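ORF14 (Streptomyces clavuligerus, PDB 2WPX) is a tandem GNAT protein of the clavulanic acid biosynthesis pathway that binds acetyl-CoA and is probably an acyltransferase of unestablished substrate. Local coordinates at residues A140-A143 with A144-A148; H108-E111 with L112-H116; V63-G67 with G68-G72. All blocks are in the same frame, centred on the assembly; numbering follows the deposited sequence.

Contact 1: A140-A143 with A144-A148; sequences AAFA and AAMGA. With ACO (acetyl coenzyme *a), chain C.
The last turn of helix 138-145 closes in a Schellman motif: Ala144 N donates to Ala140 O and Met146 N to Phe142 O (2.9 Å), then Gly147 takes up positive phi while the chain bonds back into the last turn through Gly147 N to Ala144 O and Ala148 N to Ala143 O (3.1 Å). Four residues apart, Phe142 and Met146 carry the side-chain contact. The methionine CG lies over one face of the phenyl ring, 3.8 Å from its centroid and 20° off the normal, a CH-pi contact. Its sulfur comes in more obliquely, SD 3.4 Å from Phe142 CE1, which adds a Met-aromatic contact. Bends at chi2 (-34°) and chi3 (-71°) curl the methionine against the ring. On the opposite face sits methyl CEP of the pantetheine arm of acetyl-CoA, while the ribose oxygen O4B meets the ring edge in plane; the phenyl is thus held between Met146 and the cofactor. The nearest ring approach to the cofactor is Phe142 CD2 to C2P, 3.5 Å. The alanines line the same ligand: Ala141 CB reaches adenine N3A at 3.6 Å, Ala145 CB touches the ribose hydroxyl O2B, and Ala143 CB lies 3.8 Å from the acetyl methyl CH3. These small side chains are consistent with the helix lying close along the cofactor, from adenine to thioester. Behind, Ala140, Ala143 and Ala148 rest on Trp331 of strand 323-334, and Met146 packs on Arg103 and Trp106 of helix 101-115, the helix whose N-terminal Gly102 and Arg103 amides also bind acetyl-CoA.

Contact 2: H108-E111 with L112-H116; sequences HARE and LARKH
Within one helix, His108 meets Leu112 and Arg110 meets Arg114, i to i+4 contacts in the last turns of helix 101-115. This is the helix of the beta-alpha-beta unit formed by strands 84-92 and 120-127, part of the GNAT fold. Regular backbone bonds hold these turns, among them Leu112 N to His108 O at 2.8 Å and Ala113 N to Ala109 O at 2.9 Å. With chi1 at -173°, the His108 ring swings forward along the helix until Leu112 CG stands over its face, 4.2 Å from the centroid and 18° off the normal, a CH-pi contact. The same imidazole is stacked on Phe10 and meets Trp62 edge-to-face, so it joins an aromatic cluster. Leu112 continues inward onto Leu74 and Leu76 of strand 69-79, while Ala109 and Ala113 rest on Leu121 of strand 120-127. On the other flank Arg110 and Arg114 come together with their guanidinium planes 73° apart, so they do not stack flat. Like charges this close would be costly alone, but backbone carbonyls near the C-terminus of the chain probably offset it: Arg110 NE bonds to Glu334 O and Arg114 NH1 to Ala335 O. Glu111 OE2, 4.4 Å from Arg114 NH2, is beyond a salt bridge and may lend only a mild electrostatic pull. Arg114 also lays a face of its guanidinium over Arg110 O and Glu111 CA, and its NH1 stands over a face of the Arg110 guanidinium, 3.9 Å from NH2 of Arg110.

Contact 3: V63-G67 with G68-G72; sequences VVRSG and GRVVG
Val63 overlaps Val70 across the hairpin, the two side chains crossing at about a right angle with Val63 CB 4.0 Å from Val70 CG1. Beside them the stem of Arg65 lies against the other branch of Val70, CG to CG2 4.1 Å, and its CD passes near Gly68 O. The arginine chain bends at chi3 (-57°), and its NH2 forms a salt bridge with Glu9 OE2. Val63, Val70 and the Arg65 stem thus coat one face of the hairpin. Val64, Ser66 and Val71 make a second patch, in which Ser66 CB meets Val71 CG2 at 3.7 Å.

Val71 and Gly72 both sit opposite Val64, a classic beta bulge: Val64 O takes a short bond from Val71 N (2.7 Å) and a weak, longer one from Gly72 N (3.4 Å), while Val64 N returns one to Gly72 O at 2.8 Å. Gly72 leaves room for Val64 CG1, which comes to 3.6 Å from Gly72 N. Nearer the tip, Ser66 N bonds to Arg69 O, and Arg69 N to Ser66 O. A type I' turn closes the loop, Gly67 and Gly68 both taking positive phi.

The hairpin joins strands 57-66 and 69-79 of the N-terminal GNAT region. Val63 and Arg65 pair by backbone with Val11 and Glu9 of strand 9-12, and Val71 with His93. From helix 18-33, Thr20 touches both Val63 and Arg65, and Trp24 packs on Val63. On the other face, Ile101 and Leu105 of helix 101-115 pack against Val64, and Ile101 also against Val71.

How the contacts relate
Along the chain contact 3 comes first, then contact 2, then contact 1, all within the N-acetyltransferase range 8-170. Contacts 1 and 2 have centres about 17 Å apart, contacts 2 and 3 about 20 Å, and contacts 1 and 3 about 23 Å; none touches another. Helix 101-115 connects them: its C-terminal turns form contact 2, its Ile101 and Leu105 pack on the hairpin of contact 3, and its Arg103 and Trp106 receive Met146 of contact 1. Only contact 1 touches acetyl-CoA, while the other two belong to the strand and helix framework around the same cofactor site, whose Leu90, Val92 and Gly102 lie nearby.

Contact 1: A140-A143 with A144-A148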
loop_
_atom_site.group_PDB
_atom_site.type_symbol
_atom_site.label_atom_id
_atom_site.label_comp_id
_atom_site.label_asym_id
_atom_site.label_seq_id
_atom_site.Cartn_x
_atom_site.Cartn_y
_atom_site.Cartn_z
ATOM N N ALA A 140 6.776 -17.192 -0.652
ATOM C CA ALA A 140 5.981 -18.061 0.201
ATOM C C ALA A 140 6.803 -19.284 0.644
ATOM O O ALA A 140 6.698 -19.727 1.813
ATOM C CB ALA A 140 4.699 -18.501 -0.541
ATOM N N ALA A 141 7.628 -19.827 -0.265
ATOM C CA ALA A 141 8.492 -20.956 0.108
ATOM C C ALA A 141 9.576 -20.498 1.131
ATOM O O ALA A 141 9.891 -21.204 2.099
ATOM C CB ALA A 141 9.115 -21.570 -1.134
ATOM N N PHE A 142 10.110 -19.302 0.942
ATOM C CA PHE A 142 10.944 -18.665 1.972
ATOM C C PHE A 142 10.193 -18.449 3.280
ATOM O O PHE A 142 10.640 -18.920 4.320
ATOM C CB PHE A 142 11.532 -17.347 1.433
ATOM C CG PHE A 142 12.288 -16.534 2.451
ATOM C CD1 PHE A 142 13.547 -16.943 2.931
ATOM C CD2 PHE A 142 11.773 -15.327 2.890
ATOM C CE1 PHE A 142 14.241 -16.184 3.872
ATOM C CE2 PHE A 142 12.449 -14.567 3.834
ATOM C CZ PHE A 142 13.682 -14.984 4.321
ATOM N N ALA A 143 9.017 -17.825 3.238
ATOM C CA ALA A 143 8.320 -17.508 4.474
ATOM C C ALA A 143 8.008 -18.808 5.265
ATOM O O ALA A 143 8.220 -18.856 6.488
ATOM C CB ALA A 143 7.056 -16.667 4.206
ATOM N N ALA A 144 7.544 -19.862 4.565
ATOM C CA ALA A 144 7.379 -21.178 5.232
ATOM C C ALA A 144 8.677 -21.698 5.821
ATOM O O ALA A 144 8.686 -22.315 6.904
ATOM C CB ALA A 144 6.787 -22.262 4.275
ATOM N N ALA A 145 9.775 -21.432 5.119
ATOM C CA ALA A 145 11.040 -21.996 5.522
ATOM C C ALA A 145 11.573 -21.271 6.752
ATOM O O ALA A 145 12.283 -21.871 7.531
ATOM C CB ALA A 145 12.018 -21.956 4.386
ATOM N N MET A 146 11.252 -19.975 6.897
ATOM C CA MET A 146 11.567 -19.206 8.113
ATOM C C MET A 146 10.685 -19.555 9.313
ATOM O O MET A 146 10.959 -19.035 10.398
ATOM C CB MET A 146 11.388 -17.700 7.898
ATOM C CG MET A 146 12.293 -17.116 6.811
ATOM S SD MET A 146 13.913 -17.944 6.715
ATOM C CE MET A 146 14.690 -17.432 8.102
ATOM N N GLY A 147 9.646 -20.388 9.127
ATOM C CA GLY A 147 8.765 -20.798 10.223
ATOM C C GLY A 147 7.526 -19.900 10.410
ATOM O O GLY A 147 6.871 -19.939 11.446
ATOM N N ALA A 148 7.212 -19.068 9.421
ATOM C CA ALA A 148 5.998 -18.253 9.445
ATOM C C ALA A 148 4.860 -19.147 8.917
ATOM O O ALA A 148 5.111 -20.189 8.277
ATOM C CB ALA A 148 6.169 -17.013 8.569
HETATM N N1A ACO C . 12.203 -21.107 -4.412
HETATM C C2A ACO C . 12.020 -22.085 -3.536
HETATM N N3A ACO C . 12.451 -22.048 -2.261
HETATM C C4A ACO C . 13.076 -20.959 -1.808
HETATM C C5A ACO C . 13.269 -19.915 -2.696
HETATM C C6A ACO C . 12.828 -19.996 -4.009
HETATM N N6A ACO C . 13.020 -18.977 -4.842
HETATM N N7A ACO C . 13.922 -18.953 -2.050
HETATM C C8A ACO C . 14.084 -19.350 -0.790
HETATM N N9A ACO C . 13.586 -20.557 -0.645
HETATM C C1B ACO C . 13.662 -21.236 0.666
HETATM C C2B ACO C . 14.612 -22.431 0.758
HETATM O O2B ACO C . 14.221 -23.208 1.883
HETATM C C3B ACO C . 15.892 -21.745 1.089
HETATM O O3B ACO C . 16.749 -22.542 1.881
HETATM P P3B ACO C . 17.889 -23.369 1.122
HETATM O O7A ACO C . 18.969 -24.202 2.021
HETATM O O8A ACO C . 17.505 -23.813 -0.311
HETATM O O9A ACO C . 16.991 -24.540 1.412
HETATM C C4B ACO C . 15.467 -20.669 2.102
HETATM O O4B ACO C . 14.127 -20.274 1.714
HETATM C C5B ACO C . 16.681 -19.901 1.531
HETATM O O5B ACO C . 16.636 -18.659 1.880
HETATM P P1A ACO C . 17.845 -17.764 1.680
HETATM O O1A ACO C . 18.116 -17.120 3.121
HETATM O O2A ACO C . 19.067 -18.317 0.957
HETATM O O3A ACO C . 17.176 -16.877 0.581
HETATM P P2A ACO C . 17.338 -15.495 -0.136
HETATM O O4A ACO C . 17.466 -15.925 -1.640
HETATM O O5A ACO C . 18.513 -14.673 0.253
HETATM O O6A ACO C . 15.791 -14.941 0.040
HETATM C CBP ACO C . 13.740 -13.979 -0.849
HETATM C CCP ACO C . 15.158 -13.700 -0.310
HETATM C CDP ACO C . 13.952 -15.447 -0.524
HETATM C CEP ACO C . 13.211 -13.135 0.252
HETATM C CAP ACO C . 14.211 -13.372 -2.196
HETATM O OAP ACO C . 13.548 -14.081 -3.194
HETATM C C9P ACO C . 13.744 -11.907 -2.345
HETATM O O9P ACO C . 14.438 -10.986 -1.935
HETATM N N8P ACO C . 12.676 -11.712 -3.119
HETATM C C7P ACO C . 12.090 -10.377 -3.345
HETATM C C6P ACO C . 11.668 -9.889 -1.966
HETATM C C5P ACO C . 10.562 -10.697 -1.305
HETATM O O5P ACO C . 9.638 -11.191 -1.933
HETATM N N4P ACO C . 10.661 -10.783 -0.014
HETATM C C3P ACO C . 9.579 -11.347 0.766
HETATM C C2P ACO C . 10.024 -12.559 1.554
HETATM S S1P ACO C . 8.493 -13.010 2.404
HETATM C C ACO C . 8.921 -12.536 3.989
HETATM O O ACO C . 9.870 -11.766 4.137
HETATM C CH3 ACO C . 8.112 -13.152 5.132
#

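Contact 2: H108-E111 with L112-H116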
loop_
_atom_site.group_PDB
_atom_site.type_symbol
_atom_site.label_atom_id
_atom_site.label_comp_id
_atom_site.label_asym_id
_atom_site.label_seq_id
_atom_site.Cartn_x
_atom_site.Cartn_y
_atom_site.Cartn_z
ATOM N N HIS A 108 17.777 -11.441 11.869
ATOM C CA HIS A 108 17.976 -10.087 12.355
ATOM C C HIS A 108 16.587 -9.462 12.658
ATOM O O HIS A 108 16.381 -8.868 13.720
ATOM C CB HIS A 108 18.815 -9.288 11.328
ATOM C CG HIS A 108 19.221 -7.922 11.782
ATOM N ND1 HIS A 108 18.834 -6.777 11.118
ATOM C CD2 HIS A 108 19.981 -7.505 12.823
ATOM C CE1 HIS A 108 19.306 -5.714 11.739
ATOM N NE2 HIS A 108 19.998 -6.125 12.783
ATOM N N ALA A 109 15.630 -9.638 11.748
ATOM C CA ALA A 109 14.196 -9.249 12.005
ATOM C C ALA A 109 13.621 -9.713 13.359
ATOM O O ALA A 109 13.195 -8.902 14.139
ATOM C CB ALA A 109 13.254 -9.706 10.842
ATOM N N ARG A 110 13.672 -11.005 13.648
ATOM C CA ARG A 110 13.253 -11.512 14.955
ATOM C C ARG A 110 13.974 -10.915 16.149
ATOM O O ARG A 110 13.336 -10.637 17.194
ATOM C CB ARG A 110 13.287 -13.048 14.973
ATOM C CG ARG A 110 12.337 -13.528 13.884
ATOM C CD ARG A 110 12.363 -14.994 13.679
ATOM N NE ARG A 110 12.119 -15.711 14.907
ATOM C CZ ARG A 110 13.097 -16.249 15.624
ATOM N NH1 ARG A 110 14.338 -16.115 15.194
ATOM N NH2 ARG A 110 12.843 -16.923 16.742
ATOM N N GLU A 111 15.272 -10.683 15.990
ATOM C CA GLU A 111 16.050 -9.953 16.989
ATOM C C GLU A 111 15.573 -8.469 17.204
ATOM O O GLU A 111 15.456 -8.005 18.356
ATOM C CB GLU A 111 17.514 -9.976 16.573
ATOM C CG GLU A 111 18.476 -9.457 17.598
ATOM C CD GLU A 111 19.894 -9.971 17.320
ATOM O OE1 GLU A 111 20.544 -9.464 16.364
ATOM O OE2 GLU A 111 20.360 -10.879 18.066
ATOM N N LEU A 112 15.294 -7.751 16.106
ATOM C CA LEU A 112 14.814 -6.343 16.186
ATOM C C LEU A 112 13.412 -6.307 16.811
ATOM O O LEU A 112 13.148 -5.505 17.695
ATOM C CB LEU A 112 14.782 -5.685 14.813
ATOM C CG LEU A 112 16.145 -5.376 14.180
ATOM C CD1 LEU A 112 15.907 -4.771 12.762
ATOM C CD2 LEU A 112 17.090 -4.465 15.100
ATOM N N ALA A 113 12.562 -7.255 16.435
ATOM C CA ALA A 113 11.229 -7.342 17.040
ATOM C C ALA A 113 11.326 -7.549 18.528
ATOM O O ALA A 113 10.571 -6.948 19.296
ATOM C CB ALA A 113 10.412 -8.432 16.425
ATOM N N ARG A 114 12.252 -8.403 18.921
ATOM C CA ARG A 114 12.464 -8.724 20.308
ATOM C C ARG A 114 13.027 -7.506 21.072
ATOM O O ARG A 114 12.662 -7.232 22.207
ATOM C CB ARG A 114 13.398 -9.929 20.411
ATOM C CG ARG A 114 12.696 -11.159 20.833
ATOM C CD ARG A 114 13.359 -12.483 20.483
ATOM N NE ARG A 114 14.784 -12.443 20.212
ATOM C CZ ARG A 114 15.361 -13.165 19.236
ATOM N NH1 ARG A 114 14.625 -13.946 18.466
ATOM N NH2 ARG A 114 16.663 -13.105 19.018
ATOM N N LYS A 115 13.911 -6.754 20.437
ATOM C CA LYS A 115 14.481 -5.568 21.082
ATOM C C LYS A 115 13.365 -4.528 21.382
ATOM O O LYS A 115 13.403 -3.818 22.384
ATOM C CB LYS A 115 15.574 -4.989 20.177
ATOM C CG LYS A 115 16.105 -3.700 20.646
ATOM C CD LYS A 115 17.109 -3.157 19.664
ATOM C CE LYS A 115 16.413 -2.526 18.496
ATOM N NZ LYS A 115 17.307 -1.377 18.157
ATOM N N HIS A 116 12.377 -4.491 20.494
ATOM C CA HIS A 116 11.240 -3.599 20.584
ATOM C C HIS A 116 10.018 -4.202 21.326
ATOM O O HIS A 116 8.911 -3.650 21.246
ATOM C CB HIS A 116 10.796 -3.226 19.170
ATOM C CG HIS A 116 11.716 -2.276 18.464
ATOM N ND1 HIS A 116 11.836 -0.957 18.830
ATOM C CD2 HIS A 116 12.528 -2.446 17.393
ATOM C CE1 HIS A 116 12.683 -0.350 18.025
ATOM N NE2 HIS A 116 13.109 -1.228 17.132
#

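Contact 3: V63-G67 with G68-G72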
loop_
_atom_site.group_PDB
_atom_site.type_symbol
_atom_site.label_atom_id
_atom_site.label_comp_id
_atom_site.label_asym_id
_atom_site.label_seq_id
_atom_site.Cartn_x
_atom_site.Cartn_y
_atom_site.Cartn_z
ATOM N N VAL A 63 20.299 -2.069 6.178
ATOM C CA VAL A 63 20.829 -2.797 5.045
ATOM C C VAL A 63 21.826 -3.852 5.469
ATOM O O VAL A 63 22.352 -3.837 6.599
ATOM C CB VAL A 63 21.454 -1.865 3.960
ATOM C CG1 VAL A 63 20.390 -1.015 3.306
ATOM C CG2 VAL A 63 22.594 -1.040 4.542
ATOM N N VAL A 64 22.114 -4.776 4.556
ATOM C CA VAL A 64 23.177 -5.742 4.836
ATOM C C VAL A 64 24.258 -5.642 3.744
ATOM O O VAL A 64 23.950 -5.517 2.557
ATOM C CB VAL A 64 22.662 -7.170 5.093
ATOM C CG1 VAL A 64 22.085 -7.803 3.833
ATOM C CG2 VAL A 64 23.795 -8.016 5.694
ATOM N N ARG A 65 25.513 -5.625 4.167
ATOM C CA ARG A 65 26.605 -5.476 3.235
ATOM C C ARG A 65 27.498 -6.708 3.145
ATOM O O ARG A 65 27.699 -7.470 4.109
ATOM C CB ARG A 65 27.436 -4.242 3.591
ATOM C CG ARG A 65 26.615 -2.955 3.475
ATOM C CD ARG A 65 27.503 -1.751 3.326
ATOM N NE ARG A 65 28.420 -1.681 4.459
ATOM C CZ ARG A 65 28.754 -0.555 5.076
ATOM N NH1 ARG A 65 28.241 0.627 4.703
ATOM N NH2 ARG A 65 29.571 -0.623 6.102
ATOM N N SER A 66 27.993 -6.933 1.939
ATOM C CA SER A 66 28.917 -8.026 1.734
ATOM C C SER A 66 30.058 -7.468 0.907
ATOM O O SER A 66 29.847 -6.981 -0.208
ATOM C CB SER A 66 28.230 -9.217 1.030
ATOM O OG SER A 66 29.144 -10.267 0.767
ATOM N N GLY A 67 31.264 -7.555 1.456
ATOM C CA GLY A 67 32.423 -6.963 0.816
ATOM C C GLY A 67 32.197 -5.474 0.603
ATOM O O GLY A 67 32.538 -4.929 -0.445
ATOM N N GLY A 68 31.607 -4.819 1.598
ATOM C CA GLY A 68 31.408 -3.390 1.499
ATOM C C GLY A 68 30.270 -2.920 0.615
ATOM O O GLY A 68 30.034 -1.709 0.530
ATOM N N ARG A 69 29.541 -3.829 -0.041
ATOM C CA ARG A 69 28.346 -3.372 -0.791
ATOM C C ARG A 69 27.053 -3.954 -0.262
ATOM O O ARG A 69 27.007 -5.065 0.281
ATOM C CB ARG A 69 28.430 -3.618 -2.309
ATOM C CG ARG A 69 29.226 -4.851 -2.714
ATOM C CD ARG A 69 28.404 -6.111 -3.001
ATOM N NE ARG A 69 27.615 -6.017 -4.223
ATOM C CZ ARG A 69 27.263 -7.024 -5.042
ATOM N NH1 ARG A 69 27.653 -8.290 -4.896
ATOM N NH2 ARG A 69 26.495 -6.693 -6.066
ATOM N N VAL A 70 26.005 -3.162 -0.417
ATOM C CA VAL A 70 24.672 -3.550 0.030
ATOM C C VAL A 70 24.229 -4.732 -0.802
ATOM O O VAL A 70 24.262 -4.675 -2.037
ATOM C CB VAL A 70 23.699 -2.407 -0.160
ATOM C CG1 VAL A 70 22.302 -2.843 0.156
ATOM C CG2 VAL A 70 24.097 -1.267 0.734
ATOM N N VAL A 71 23.812 -5.801 -0.141
ATOM C CA VAL A 71 23.289 -6.903 -0.874
ATOM C C VAL A 71 21.915 -7.271 -0.372
ATOM O O VAL A 71 21.325 -8.268 -0.831
ATOM C CB VAL A 71 24.258 -8.121 -0.828
ATOM C CG1 VAL A 71 25.502 -7.803 -1.662
ATOM C CG2 VAL A 71 24.628 -8.461 0.595
ATOM N N GLY A 72 21.367 -6.475 0.546
ATOM C CA GLY A 72 19.983 -6.708 0.993
ATOM C C GLY A 72 19.544 -5.652 1.977
ATOM O O GLY A 72 20.330 -4.807 2.395
#